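Local coordinates for oxidoreductase, NAD-binding/iron-sulfur cluster-binding protein (Nitratireductor pacificus pht-3B, PDB 6ZXU) that reductively removes halogen from organohalide substrates, using a bound cobalamin and two [4Fe-4S] clusters, at residues A[49-54]-A[246-251]; A[62-67]-A[166-171]; A[310-315]-A[406-411]; A[338-343]-A[441-446]; A[362-367]-A[466-471]. One frame throughout, in Å; residues are numbered along the deposited sequence. Where two conformers were deposited one is given.

In the fold
From the N terminus, contact 1 closes the first long loop, joining the chain before helix 74-85 to the loop that follows strand 232-239. Contact 2 is nested inside it and ties the same N-terminal region to the start of helix 168-190. Both are complete before contact 3 opens. Contacts 3, 4 and 5 interlock, since their segments alternate along the chain. Contact 3 brings two loops together beside the cobalamin. Contact 4 joins the starts of helices 342-354 and 445-469, and contact 5 joins the loop between helices 342-354 and 376-390 to the end of helix 445-469. Contacts 2 and 5 come within about 8 Å at their nearest atoms.

Contact 1 (A[49-54]-A[246-251])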
# COMPACT_ATOMS: atom_id res chain seq x y z
N ALA A 49 19.03 -18.56 19.16
CA ALA A 49 20.23 -19.39 19.20
C ALA A 49 20.48 -19.99 17.82
O ALA A 49 19.60 -20.56 17.23
CB ALA A 49 20.04 -20.50 20.19
N ARG A 50 21.69 -19.84 17.33
CA ARG A 50 22.12 -20.31 16.02
C ARG A 50 23.46 -21.11 16.11
O ARG A 50 24.22 -20.99 17.06
CB ARG A 50 22.29 -19.13 15.12
CG ARG A 50 20.95 -18.52 14.74
CD ARG A 50 21.07 -17.36 13.77
NE ARG A 50 19.80 -16.65 13.84
CZ ARG A 50 18.71 -16.96 13.18
NH1 ARG A 50 18.73 -17.96 12.29
NH2 ARG A 50 17.58 -16.25 13.42
N VAL A 51 23.67 -21.96 15.13
CA VAL A 51 24.88 -22.69 14.92
C VAL A 51 25.30 -22.56 13.45
O VAL A 51 24.50 -22.09 12.60
CB VAL A 51 24.70 -24.16 15.29
CG1 VAL A 51 24.35 -24.31 16.78
CG2 VAL A 51 23.67 -24.82 14.45
N ASP A 52 26.51 -22.99 13.11
CA ASP A 52 27.03 -22.81 11.75
C ASP A 52 26.38 -23.72 10.72
O ASP A 52 26.29 -23.33 9.54
CB ASP A 52 28.57 -22.98 11.72
CG ASP A 52 29.34 -21.71 12.23
OD1 ASP A 52 28.70 -20.71 12.66
OD2 ASP A 52 30.64 -21.70 12.22
N ASP A 53 25.96 -24.92 11.11
CA ASP A 53 25.47 -25.91 10.16
C ASP A 53 24.56 -26.87 10.88
O ASP A 53 24.64 -27.07 12.08
CB ASP A 53 26.56 -26.81 9.53
CG ASP A 53 27.50 -26.09 8.59
OD1 ASP A 53 28.47 -25.42 9.12
OD2 ASP A 53 27.31 -26.24 7.29
N VAL A 54 23.66 -27.48 10.11
CA VAL A 54 22.84 -28.55 10.67
C VAL A 54 22.75 -29.64 9.64
O VAL A 54 22.98 -29.40 8.47
CB VAL A 54 21.39 -28.12 11.09
CG1 VAL A 54 21.46 -27.19 12.30
CG2 VAL A 54 20.61 -27.47 9.94
N ASP A 246 23.36 -16.53 6.19
CA ASP A 246 22.96 -16.60 7.58
C ASP A 246 23.25 -17.96 8.12
O ASP A 246 23.74 -18.79 7.40
CB ASP A 246 21.44 -16.28 7.70
CG ASP A 246 21.14 -14.78 7.36
OD1 ASP A 246 21.63 -13.89 8.04
OD2 ASP A 246 20.41 -14.45 6.38
N ARG A 247 22.96 -18.18 9.38
CA ARG A 247 23.22 -19.45 10.02
C ARG A 247 21.97 -20.11 10.45
O ARG A 247 21.05 -19.45 10.90
CB ARG A 247 24.18 -19.17 11.21
CG ARG A 247 25.45 -18.50 10.76
CD ARG A 247 26.31 -17.86 11.82
NE ARG A 247 26.71 -18.83 12.80
CZ ARG A 247 26.47 -18.74 14.09
NH1 ARG A 247 25.80 -17.70 14.61
NH2 ARG A 247 26.94 -19.71 14.90
N PRO A 248 21.90 -21.44 10.37
CA PRO A 248 20.74 -22.12 10.88
C PRO A 248 20.45 -21.98 12.38
O PRO A 248 21.31 -21.59 13.17
CB PRO A 248 21.01 -23.58 10.54
CG PRO A 248 22.52 -23.62 10.41
CD PRO A 248 22.88 -22.34 9.78
N LEU A 249 19.24 -22.32 12.76
CA LEU A 249 18.85 -22.24 14.14
C LEU A 249 19.46 -23.43 14.87
O LEU A 249 19.57 -24.53 14.32
CB LEU A 249 17.31 -22.27 14.27
CG LEU A 249 16.52 -21.12 13.66
CD1 LEU A 249 15.05 -21.52 13.54
CD2 LEU A 249 16.67 -19.88 14.49
N ALA A 250 19.81 -23.22 16.14
CA ALA A 250 20.21 -24.33 16.95
C ALA A 250 19.15 -25.43 16.89
O ALA A 250 17.99 -25.18 17.14
CB ALA A 250 20.44 -23.89 18.41
N PRO A 251 19.56 -26.68 16.64
CA PRO A 251 18.52 -27.62 16.25
C PRO A 251 17.71 -28.19 17.37
O PRO A 251 16.66 -28.75 17.09
CB PRO A 251 19.32 -28.72 15.53
CG PRO A 251 20.70 -28.57 15.98
CD PRO A 251 20.91 -27.14 16.28
O HOH W 1 26.24 -18.98 17.65
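Asp52 and Arg247 form a salt bridge at the surface, with Asp52 OD1 2.7 Å from Arg247 NE and a second, weak bond coming from Arg247 NH2. The carboxylate stands nearly perpendicular to the guanidinium, their planes 86° apart, and one oxygen takes both bonds. A bend at chi3 (59°) turns Arg247 NE out of the line of its chain. Water 1 accepts from Arg247 NH2 and donates to Arg50 O. The other arginine reaches back across the contact: Arg50 NH1 gives a bond of 3.1 Å to Arg247 O, in the guanidinium plane, while Leu249 CD2 lies over one face, offset toward the rim. The backbones meet in a single beta bridge between Arg50 and Leu249, through Ala250 N to Ala49 O at 2.9 Å and Val51 N to Pro248 O at 3.1 Å, which joins two otherwise irregular loops. On the side of Val54 the contact is apolar. Val54 CG2 packs on Pro248 CB at 4.0 Å, and Val54 CG1 is equally far from Pro251 CG. In the next shell, Leu45 O and Gly214 O hold the Arg50 guanidinium, and Leu249 packs against Leu48, Pro226 and Leu255.

Contact 2 (A[62-67]-A[166-171]); sequences PEDGFA and GTNAAR
Asp64 carries the polar part of the contact, its carboxylate set against the first turn of helix 168-190. Asp64 OD2 accepts from Asn168 N at 2.8 Å through its syn lone pair. Asp64 OD1 accepts from Ala169 N at 2.9 Å, also on the syn side but with the donor 28° out of the carboxylate plane. Each oxygen thus takes one of two successive amides of the helix start, where Thr167 occupies the N-cap position without making a capping bond of its own. An alanine in place of Asp64 would probably leave the amides of Asn168 and Ala169 without these acceptors and open a gap beside the helix start. The remaining contacts are van der Waals. Asp64 OD2 also lies 3.1 Å from Asn168 CB, and Glu63 OE2 is 3.7 Å from Ala169 CB, while Glu63 OE1 forms a salt bridge with Arg233. Gly166 CA approaches Phe66 O to 3.3 Å; a side chain here would collide with Ala67, and the positive phi of 81° also suits a glycine. The carboxylate is likely to be stabilised by the two amides and the positive end of the helix dipole, which would probably keep Asp64 ionised.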
# COMPACT_ATOMS: atom_id res chain seq x y z
N PRO A 62 4.05 -26.26 6.52
CA PRO A 62 2.71 -26.27 7.10
C PRO A 62 1.58 -26.20 6.08
O PRO A 62 1.73 -25.62 5.02
CB PRO A 62 2.66 -24.97 7.96
CG PRO A 62 4.09 -24.67 8.26
CD PRO A 62 4.86 -25.13 7.06
N GLU A 63 0.48 -26.80 6.45
CA GLU A 63 -0.70 -26.92 5.61
C GLU A 63 -1.90 -26.54 6.43
O GLU A 63 -1.84 -26.48 7.65
CB GLU A 63 -0.90 -28.39 5.15
CG GLU A 63 0.14 -28.85 4.12
CD GLU A 63 -0.03 -28.20 2.73
OE1 GLU A 63 0.81 -28.53 1.80
OE2 GLU A 63 -1.03 -27.42 2.53
N ASP A 64 -3.02 -26.33 5.74
CA ASP A 64 -4.30 -26.11 6.44
C ASP A 64 -4.80 -27.39 7.15
O ASP A 64 -4.59 -28.49 6.64
CB ASP A 64 -5.41 -25.72 5.47
CG ASP A 64 -5.18 -24.40 4.84
OD1 ASP A 64 -4.44 -24.42 3.81
OD2 ASP A 64 -5.87 -23.37 5.25
N GLY A 65 -5.46 -27.20 8.30
CA GLY A 65 -6.09 -28.29 9.06
C GLY A 65 -7.30 -28.90 8.36
O GLY A 65 -7.45 -30.12 8.36
N PHE A 66 -8.12 -28.04 7.73
CA PHE A 66 -9.34 -28.46 7.07
C PHE A 66 -9.24 -28.28 5.59
O PHE A 66 -8.44 -27.50 5.07
CB PHE A 66 -10.54 -27.67 7.59
CG PHE A 66 -10.52 -27.47 9.07
CD1 PHE A 66 -9.85 -26.39 9.63
CD2 PHE A 66 -11.13 -28.41 9.93
CE1 PHE A 66 -9.84 -26.20 11.00
CE2 PHE A 66 -11.10 -28.24 11.30
CZ PHE A 66 -10.46 -27.13 11.84
N ALA A 67 -10.13 -29.00 4.91
CA ALA A 67 -10.30 -28.82 3.48
C ALA A 67 -11.22 -27.62 3.13
O ALA A 67 -12.12 -27.21 3.88
CB ALA A 67 -10.83 -30.10 2.86
N GLY A 166 -9.69 -23.47 5.16
CA GLY A 166 -8.98 -24.31 4.26
C GLY A 166 -8.23 -23.63 3.12
O GLY A 166 -7.66 -24.32 2.29
N THR A 167 -8.22 -22.30 3.05
CA THR A 167 -7.57 -21.60 1.95
C THR A 167 -6.22 -20.94 2.33
O THR A 167 -5.62 -20.30 1.51
CB THR A 167 -8.47 -20.47 1.41
OG1 THR A 167 -8.58 -19.44 2.41
CG2 THR A 167 -9.85 -21.01 1.04
N ASN A 168 -5.72 -21.22 3.49
CA ASN A 168 -4.61 -20.43 3.99
C ASN A 168 -3.30 -20.72 3.30
O ASN A 168 -2.55 -19.82 2.95
CB ASN A 168 -4.50 -20.62 5.49
CG ASN A 168 -4.22 -19.32 6.21
OD1 ASN A 168 -3.54 -18.43 5.70
ND2 ASN A 168 -4.76 -19.19 7.37
N ALA A 169 -3.05 -21.96 2.99
CA ALA A 169 -1.81 -22.31 2.29
C ALA A 169 -1.79 -21.79 0.90
O ALA A 169 -0.78 -21.30 0.44
CB ALA A 169 -1.64 -23.82 2.27
N ALA A 170 -2.92 -21.82 0.23
CA ALA A 170 -3.03 -21.21 -1.13
C ALA A 170 -3.00 -19.67 -1.12
O ALA A 170 -2.34 -19.05 -1.92
CB ALA A 170 -4.31 -21.69 -1.81
N ARG A 171 -3.70 -19.06 -0.17
CA ARG A 171 -3.61 -17.63 0.08
C ARG A 171 -2.15 -17.21 0.37
O ARG A 171 -1.64 -16.27 -0.21
CB ARG A 171 -4.54 -17.28 1.25
CG ARG A 171 -4.49 -15.85 1.81
CD ARG A 171 -3.54 -15.85 2.98
NE ARG A 171 -3.50 -14.67 3.81
CZ ARG A 171 -2.44 -14.33 4.51
NH1 ARG A 171 -1.37 -15.12 4.54
NH2 ARG A 171 -2.46 -13.26 5.26

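Contact 3 (A[310-315]-A[406-411]); sequences RVAKRG and YASDEV
Arg310 NH2 donates to Tyr406 O at 2.7 Å, with the oxygen close to the guanidinium plane and the nitrogen 40° above the carbonyl plane. The same NH2 also bonds Ile416 O, and Arg310 NE is taken by Tyr405 O. Two backbone bonds run between the segments: Ala407 N gives to Val311 O at 2.8 Å, and Lys313 N to Ser408 O at 3.0 Å. These link two loops, the first ending in a 3-10 turn at 313-315, at the edge of the cobalamin pocket. Tyr406 is part of that pocket, its OH hydrogen-bonded to the cofactor, while Lys313 CG makes a CH-pi contact over a face of the ring, 3.5 Å from the centroid. The lysine chain crosses the tyrosine at about a right angle, and a bend at chi3 (80°) brings Lys313 CE to 3.3 Å from Glu410 OE1. Lys313 NZ makes a long salt bridge of 3.6 Å to Glu410 OE1, bonds Ser482 O and donates to water 2, whose bond to Glu410 OE2 would be weak and is doubtful. Ser408 OG is satisfied by Gly689 N. Glu410 N, in contrast, is buried by the contact and has no partner in the model.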
# COMPACT_ATOMS: atom_id res chain seq x y z
N ARG A 310 -19.90 14.93 -13.03
CA ARG A 310 -19.00 13.83 -13.35
C ARG A 310 -17.94 14.32 -14.40
O ARG A 310 -18.20 15.21 -15.20
CB ARG A 310 -19.78 12.60 -13.82
CG ARG A 310 -20.52 11.93 -12.69
CD ARG A 310 -21.48 10.88 -13.18
NE ARG A 310 -20.78 9.77 -13.83
CZ ARG A 310 -21.37 8.77 -14.43
NH1 ARG A 310 -22.67 8.76 -14.53
NH2 ARG A 310 -20.68 7.84 -15.03
N VAL A 311 -16.73 13.79 -14.27
CA VAL A 311 -15.51 14.26 -14.93
C VAL A 311 -15.05 13.16 -15.90
O VAL A 311 -15.15 11.93 -15.57
CB VAL A 311 -14.37 14.47 -13.84
CG1 VAL A 311 -13.16 15.07 -14.47
CG2 VAL A 311 -14.93 15.37 -12.74
N ALA A 312 -14.65 13.53 -17.10
CA ALA A 312 -14.06 12.58 -18.01
C ALA A 312 -12.77 11.93 -17.36
O ALA A 312 -12.02 12.63 -16.69
CB ALA A 312 -13.69 13.27 -19.33
N LYS A 313 -12.54 10.64 -17.54
CA LYS A 313 -11.23 10.05 -17.20
C LYS A 313 -10.07 10.80 -17.87
O LYS A 313 -9.00 10.88 -17.35
CB LYS A 313 -11.11 8.58 -17.61
CG LYS A 313 -11.47 7.64 -16.54
CD LYS A 313 -11.15 6.20 -16.80
CE LYS A 313 -9.68 5.96 -16.54
NZ LYS A 313 -9.52 4.46 -16.58
N ARG A 314 -10.33 11.34 -19.03
CA ARG A 314 -9.39 12.13 -19.76
C ARG A 314 -8.95 13.40 -19.01
O ARG A 314 -7.92 14.02 -19.36
CB ARG A 314 -9.97 12.46 -21.15
CG ARG A 314 -9.14 13.39 -22.05
CD ARG A 314 -7.76 12.84 -22.47
NE ARG A 314 -7.16 13.80 -23.37
CZ ARG A 314 -6.60 14.94 -23.00
NH1 ARG A 314 -6.46 15.20 -21.73
NH2 ARG A 314 -6.10 15.80 -23.86
N GLY A 315 -9.68 13.79 -17.96
CA GLY A 315 -9.31 14.91 -17.12
C GLY A 315 -8.40 14.63 -15.93
O GLY A 315 -7.93 15.59 -15.31
N TYR A 406 -16.43 8.01 -13.08
CA TYR A 406 -16.06 8.92 -14.15
C TYR A 406 -17.16 9.01 -15.21
O TYR A 406 -17.97 8.11 -15.37
CB TYR A 406 -14.78 8.47 -14.84
CG TYR A 406 -13.52 8.57 -14.02
CD1 TYR A 406 -12.93 9.80 -13.81
CD2 TYR A 406 -12.89 7.43 -13.53
CE1 TYR A 406 -11.77 9.87 -13.04
CE2 TYR A 406 -11.75 7.49 -12.79
CZ TYR A 406 -11.20 8.70 -12.56
OH TYR A 406 -10.00 8.79 -11.86
N ALA A 407 -17.21 10.11 -15.91
CA ALA A 407 -18.25 10.32 -16.95
C ALA A 407 -18.05 9.47 -18.19
O ALA A 407 -19.01 8.94 -18.77
CB ALA A 407 -18.31 11.78 -17.32
N SER A 408 -16.80 9.29 -18.58
CA SER A 408 -16.43 8.63 -19.85
C SER A 408 -14.99 8.11 -19.75
O SER A 408 -14.20 8.63 -18.94
CB SER A 408 -16.56 9.61 -21.01
OG SER A 408 -15.76 10.79 -20.85
N ASP A 409 -14.67 7.09 -20.53
CA ASP A 409 -13.30 6.56 -20.58
C ASP A 409 -12.44 7.45 -21.48
O ASP A 409 -12.93 8.23 -22.32
CB ASP A 409 -13.27 5.08 -21.00
CG ASP A 409 -13.39 4.92 -22.53
OD1 ASP A 409 -14.52 5.09 -23.07
OD2 ASP A 409 -12.37 4.61 -23.21
N GLU A 410 -11.13 7.34 -21.31
CA GLU A 410 -10.19 8.22 -22.04
C GLU A 410 -9.67 7.61 -23.37
O GLU A 410 -9.01 8.26 -24.09
CB GLU A 410 -8.99 8.58 -21.15
CG GLU A 410 -7.89 7.50 -20.94
CD GLU A 410 -8.30 6.22 -20.19
OE1 GLU A 410 -9.53 6.04 -19.87
OE2 GLU A 410 -7.35 5.38 -19.93
N VAL A 411 -9.93 6.34 -23.59
CA VAL A 411 -9.36 5.70 -24.76
C VAL A 411 -10.34 5.82 -25.94
O VAL A 411 -9.98 6.41 -26.97
CB VAL A 411 -9.06 4.21 -24.50
CG1 VAL A 411 -8.60 3.52 -25.82
CG2 VAL A 411 -7.99 4.11 -23.42
O HOH W 2 -6.59 3.61 -17.23

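Contact 4 (A[338-343]-A[441-446]); sequences PMKHPL and DDWISA
Trp443 and His341 bury the most surface here, followed by Ala446. The backbone oxygen of Trp443 is the atom that meets the histidine: His341 CB and His341 CD2 each lie 3.6 Å from Trp443 O, an approach oblique to the imidazole, and His341 CD2 also comes to 4.1 Å from Trp443 CB. The ring is held on both nitrogens. His341 ND1 accepts from Leu343 N at 3.1 Å, capping helix 342-354 from the N-cap position, and NE2 is bonded to Phe642 O. An alanine in place of His341 would probably leave the amide of Leu343 without its cap and Phe642 O without its mate, and open a gap beside Trp443. The indole is met at its edge by an aliphatic chain, with Lys340 CD 3.7 Å from Trp443 CZ3. Outside partners take the polar ends of both, Gly585 O that of Lys340 NZ and Thr658 OG1 that of Trp443 NE1. Ala446, in helix 445-469, points its CB toward Pro338, 3.5 Å from Pro338 O and 4.0 Å from Pro338 CB; its side chain is about 5 Å from that of Ser449 of the cobalamin site. The starts of two helices thus meet through carbons packed against carbons and backbone oxygens, while the polar ends of His341, Lys340 and Trp443 are satisfied outside the opposing segment.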
# COMPACT_ATOMS: atom_id res chain seq x y z
N PRO A 338 7.39 6.72 -12.72
CA PRO A 338 7.35 5.90 -11.54
C PRO A 338 8.10 4.58 -11.65
O PRO A 338 8.04 3.73 -10.73
CB PRO A 338 5.83 5.58 -11.40
CG PRO A 338 5.35 5.50 -12.83
CD PRO A 338 6.29 6.38 -13.65
N MET A 339 8.82 4.41 -12.76
CA MET A 339 9.48 3.13 -13.06
C MET A 339 10.98 3.30 -13.30
O MET A 339 11.59 2.53 -14.01
CB MET A 339 8.83 2.51 -14.30
CG MET A 339 7.44 1.95 -13.98
SD MET A 339 7.55 0.51 -12.97
CE MET A 339 6.02 0.46 -12.00
N LYS A 340 11.56 4.29 -12.68
CA LYS A 340 12.95 4.54 -12.80
C LYS A 340 13.79 3.63 -11.91
O LYS A 340 14.93 3.39 -12.20
CB LYS A 340 13.24 5.99 -12.42
CG LYS A 340 12.44 7.01 -13.17
CD LYS A 340 13.05 8.40 -12.85
CE LYS A 340 12.04 9.49 -12.73
NZ LYS A 340 12.63 10.85 -12.60
N HIS A 341 13.24 3.13 -10.79
CA HIS A 341 14.01 2.30 -9.88
C HIS A 341 13.76 0.83 -10.16
O HIS A 341 12.64 0.45 -10.48
CB HIS A 341 13.65 2.65 -8.44
CG HIS A 341 14.54 2.02 -7.43
ND1 HIS A 341 14.45 0.69 -7.08
CD2 HIS A 341 15.53 2.54 -6.69
CE1 HIS A 341 15.34 0.42 -6.14
NE2 HIS A 341 16.02 1.52 -5.91
N PRO A 342 14.81 -0.02 -10.10
CA PRO A 342 14.63 -1.48 -10.42
C PRO A 342 13.60 -2.24 -9.61
O PRO A 342 13.03 -3.22 -10.11
CB PRO A 342 16.01 -2.06 -10.11
CG PRO A 342 16.95 -0.96 -10.42
CD PRO A 342 16.25 0.31 -9.98
N LEU A 343 13.36 -1.85 -8.37
CA LEU A 343 12.35 -2.48 -7.56
C LEU A 343 10.95 -2.25 -8.09
O LEU A 343 10.15 -3.19 -8.19
CB LEU A 343 12.47 -2.02 -6.09
CG LEU A 343 11.53 -2.70 -5.11
CD1 LEU A 343 11.71 -4.22 -5.04
CD2 LEU A 343 11.68 -2.12 -3.71
N ASP A 441 10.62 12.59 -2.03
CA ASP A 441 10.76 12.68 -3.49
C ASP A 441 12.11 12.12 -4.00
O ASP A 441 12.64 12.58 -5.01
CB ASP A 441 10.59 14.08 -3.91
CG ASP A 441 11.55 15.03 -3.15
OD1 ASP A 441 12.24 14.59 -2.19
OD2 ASP A 441 11.52 16.23 -3.46
N ASP A 442 12.63 11.07 -3.36
CA ASP A 442 13.86 10.46 -3.83
C ASP A 442 13.61 9.21 -4.58
O ASP A 442 12.53 9.04 -5.13
CB ASP A 442 14.81 10.26 -2.64
CG ASP A 442 14.23 9.33 -1.53
OD1 ASP A 442 13.39 8.47 -1.84
OD2 ASP A 442 14.68 9.45 -0.35
N TRP A 443 14.59 8.30 -4.65
CA TRP A 443 14.55 7.14 -5.55
C TRP A 443 13.61 6.04 -5.15
O TRP A 443 13.24 5.23 -5.98
CB TRP A 443 16.01 6.58 -5.88
CG TRP A 443 16.72 7.65 -6.56
CD1 TRP A 443 17.62 8.52 -6.04
CD2 TRP A 443 16.45 8.09 -7.90
NE1 TRP A 443 17.95 9.45 -7.00
CE2 TRP A 443 17.22 9.23 -8.13
CE3 TRP A 443 15.67 7.61 -8.92
CZ2 TRP A 443 17.20 9.91 -9.38
CZ3 TRP A 443 15.64 8.27 -10.16
CH2 TRP A 443 16.41 9.41 -10.37
N ILE A 444 13.14 6.05 -3.92
CA ILE A 444 12.23 4.99 -3.46
C ILE A 444 10.74 5.40 -3.49
O ILE A 444 9.87 4.62 -3.21
CB ILE A 444 12.66 4.51 -2.07
CG1 ILE A 444 12.15 3.08 -1.76
CG2 ILE A 444 12.20 5.45 -0.96
CD1 ILE A 444 12.64 2.08 -2.76
N SER A 445 10.46 6.67 -3.75
CA SER A 445 9.12 7.21 -3.56
C SER A 445 8.06 6.45 -4.38
O SER A 445 7.10 5.95 -3.83
CB SER A 445 9.06 8.69 -3.92
OG SER A 445 7.76 9.18 -3.82
N ALA A 446 8.30 6.32 -5.66
CA ALA A 446 7.38 5.62 -6.50
C ALA A 446 7.29 4.14 -6.15
O ALA A 446 6.22 3.53 -6.35
CB ALA A 446 7.73 5.77 -7.94

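Contact 5 (A[362-367]-A[466-471])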
# COMPACT_ATOMS: atom_id res chain seq x y z
N GLU A 362 -21.42 -6.22 -15.98
CA GLU A 362 -22.81 -6.66 -16.25
C GLU A 362 -23.41 -7.34 -15.05
O GLU A 362 -22.69 -7.94 -14.26
CB GLU A 362 -22.84 -7.60 -17.47
CG GLU A 362 -22.51 -9.08 -17.12
CD GLU A 362 -21.00 -9.51 -17.27
OE1 GLU A 362 -20.71 -10.72 -16.99
OE2 GLU A 362 -20.08 -8.66 -17.63
N LYS A 363 -24.75 -7.26 -14.90
CA LYS A 363 -25.43 -7.95 -13.78
C LYS A 363 -25.20 -9.44 -13.88
O LYS A 363 -25.13 -10.01 -14.99
CB LYS A 363 -26.92 -7.65 -13.73
CG LYS A 363 -27.22 -6.19 -13.51
CD LYS A 363 -26.73 -5.65 -12.16
CE LYS A 363 -26.94 -4.10 -12.01
NZ LYS A 363 -26.24 -3.48 -10.79
N LEU A 364 -25.05 -10.07 -12.73
CA LEU A 364 -24.98 -11.52 -12.68
C LEU A 364 -26.16 -12.03 -11.91
O LEU A 364 -26.79 -11.29 -11.12
CB LEU A 364 -23.69 -11.99 -11.98
CG LEU A 364 -22.34 -11.69 -12.62
CD1 LEU A 364 -21.18 -12.29 -11.76
CD2 LEU A 364 -22.24 -12.16 -14.03
N ALA A 365 -26.40 -13.34 -12.04
CA ALA A 365 -27.41 -14.07 -11.22
C ALA A 365 -26.75 -14.80 -10.07
O ALA A 365 -25.78 -15.53 -10.30
CB ALA A 365 -28.12 -15.09 -12.11
N PRO A 366 -27.32 -14.68 -8.87
CA PRO A 366 -26.78 -15.43 -7.74
C PRO A 366 -26.67 -16.92 -8.03
O PRO A 366 -27.57 -17.49 -8.63
CB PRO A 366 -27.78 -15.15 -6.61
CG PRO A 366 -28.34 -13.79 -6.97
CD PRO A 366 -28.39 -13.74 -8.45
N THR A 367 -25.55 -17.52 -7.65
CA THR A 367 -25.24 -18.85 -8.02
C THR A 367 -25.62 -19.83 -6.90
O THR A 367 -25.58 -21.03 -7.11
CB THR A 367 -23.74 -19.03 -8.31
OG1 THR A 367 -22.99 -18.80 -7.11
CG2 THR A 367 -23.30 -18.15 -9.35
N HIS A 466 -14.33 -13.44 -5.85
CA HIS A 466 -15.17 -14.20 -4.98
C HIS A 466 -16.60 -13.77 -5.01
O HIS A 466 -17.52 -14.58 -5.02
CB HIS A 466 -14.64 -14.21 -3.51
CG HIS A 466 -15.33 -15.20 -2.63
ND1 HIS A 466 -15.33 -16.56 -2.88
CD2 HIS A 466 -16.03 -15.03 -1.50
CE1 HIS A 466 -16.03 -17.18 -1.96
NE2 HIS A 466 -16.48 -16.27 -1.11
N CYS A 467 -16.82 -12.48 -5.07
CA CYS A 467 -18.18 -11.98 -5.28
C CYS A 467 -18.81 -12.57 -6.56
O CYS A 467 -19.95 -12.91 -6.54
CB CYS A 467 -18.20 -10.42 -5.36
SG CYS A 467 -17.93 -9.64 -3.75
N ARG A 468 -18.04 -12.60 -7.64
CA ARG A 468 -18.53 -13.11 -8.94
C ARG A 468 -18.84 -14.63 -8.82
O ARG A 468 -19.84 -15.08 -9.31
CB ARG A 468 -17.62 -12.80 -10.03
CG ARG A 468 -17.45 -11.34 -10.34
CD ARG A 468 -16.73 -11.02 -11.62
NE ARG A 468 -15.42 -11.62 -11.66
CZ ARG A 468 -14.30 -11.10 -11.21
NH1 ARG A 468 -14.29 -9.92 -10.63
NH2 ARG A 468 -13.16 -11.76 -11.34
N ARG A 469 -18.03 -15.37 -8.07
CA ARG A 469 -18.28 -16.74 -7.77
C ARG A 469 -19.62 -16.94 -7.13
O ARG A 469 -20.33 -17.91 -7.39
CB ARG A 469 -17.17 -17.31 -6.91
CG ARG A 469 -17.34 -18.74 -6.50
CD ARG A 469 -16.21 -19.27 -5.62
NE ARG A 469 -14.85 -19.06 -6.19
CZ ARG A 469 -14.29 -19.79 -7.18
NH1 ARG A 469 -14.93 -20.81 -7.81
NH2 ARG A 469 -13.06 -19.47 -7.56
N MET A 470 -20.01 -16.01 -6.29
CA MET A 470 -21.33 -16.10 -5.64
C MET A 470 -22.49 -15.55 -6.48
O MET A 470 -23.61 -15.45 -5.99
CB MET A 470 -21.24 -15.35 -4.29
CG MET A 470 -20.17 -15.89 -3.35
SD MET A 470 -20.18 -15.16 -1.70
CE MET A 470 -19.66 -13.48 -2.07
N GLY A 471 -22.19 -15.08 -7.67
CA GLY A 471 -23.17 -14.53 -8.58
C GLY A 471 -23.55 -13.09 -8.34
O GLY A 471 -24.69 -12.68 -8.62
O HOH W 3 -26.42 -10.61 -8.73
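Leu364 points toward the end of helix 445-469, and its CD1 lies 4.0 Å from Arg468 CB and close to Arg468 O. Water 3 lies near both Leu364 O and Gly471 O, but its distance to the first is very short and the bridge is doubtful. Ala365 contributes its backbone, Ala365 O receiving a CA-H...O contact from Gly471 CA at 3.3 Å. That glycine closes the helix in a Schellman motif, with a positive phi of 82° and Gly471 N bonded back to Arg468 O. The absence of a CB lets the loop come this close to the helix terminus; one would run into Ala365 O, Pro366 CA and Thr367 N. Pro366 comes next, its CA 3.6 Å from Met470 O. Thr367 then supplies the direct hydrogen bonds. Thr367 OG1 donates to Arg469 O at 2.8 Å, in the carbonyl plane and on a lone pair, and Thr367 N reaches Met470 O at 3.3 Å. Thr367 OG1, placed between the backbone N and the carbonyl carbon (chi1 64°), is also bonded to Lys369 N, while the neighbouring Arg469 sends its guanidinium to Asp76.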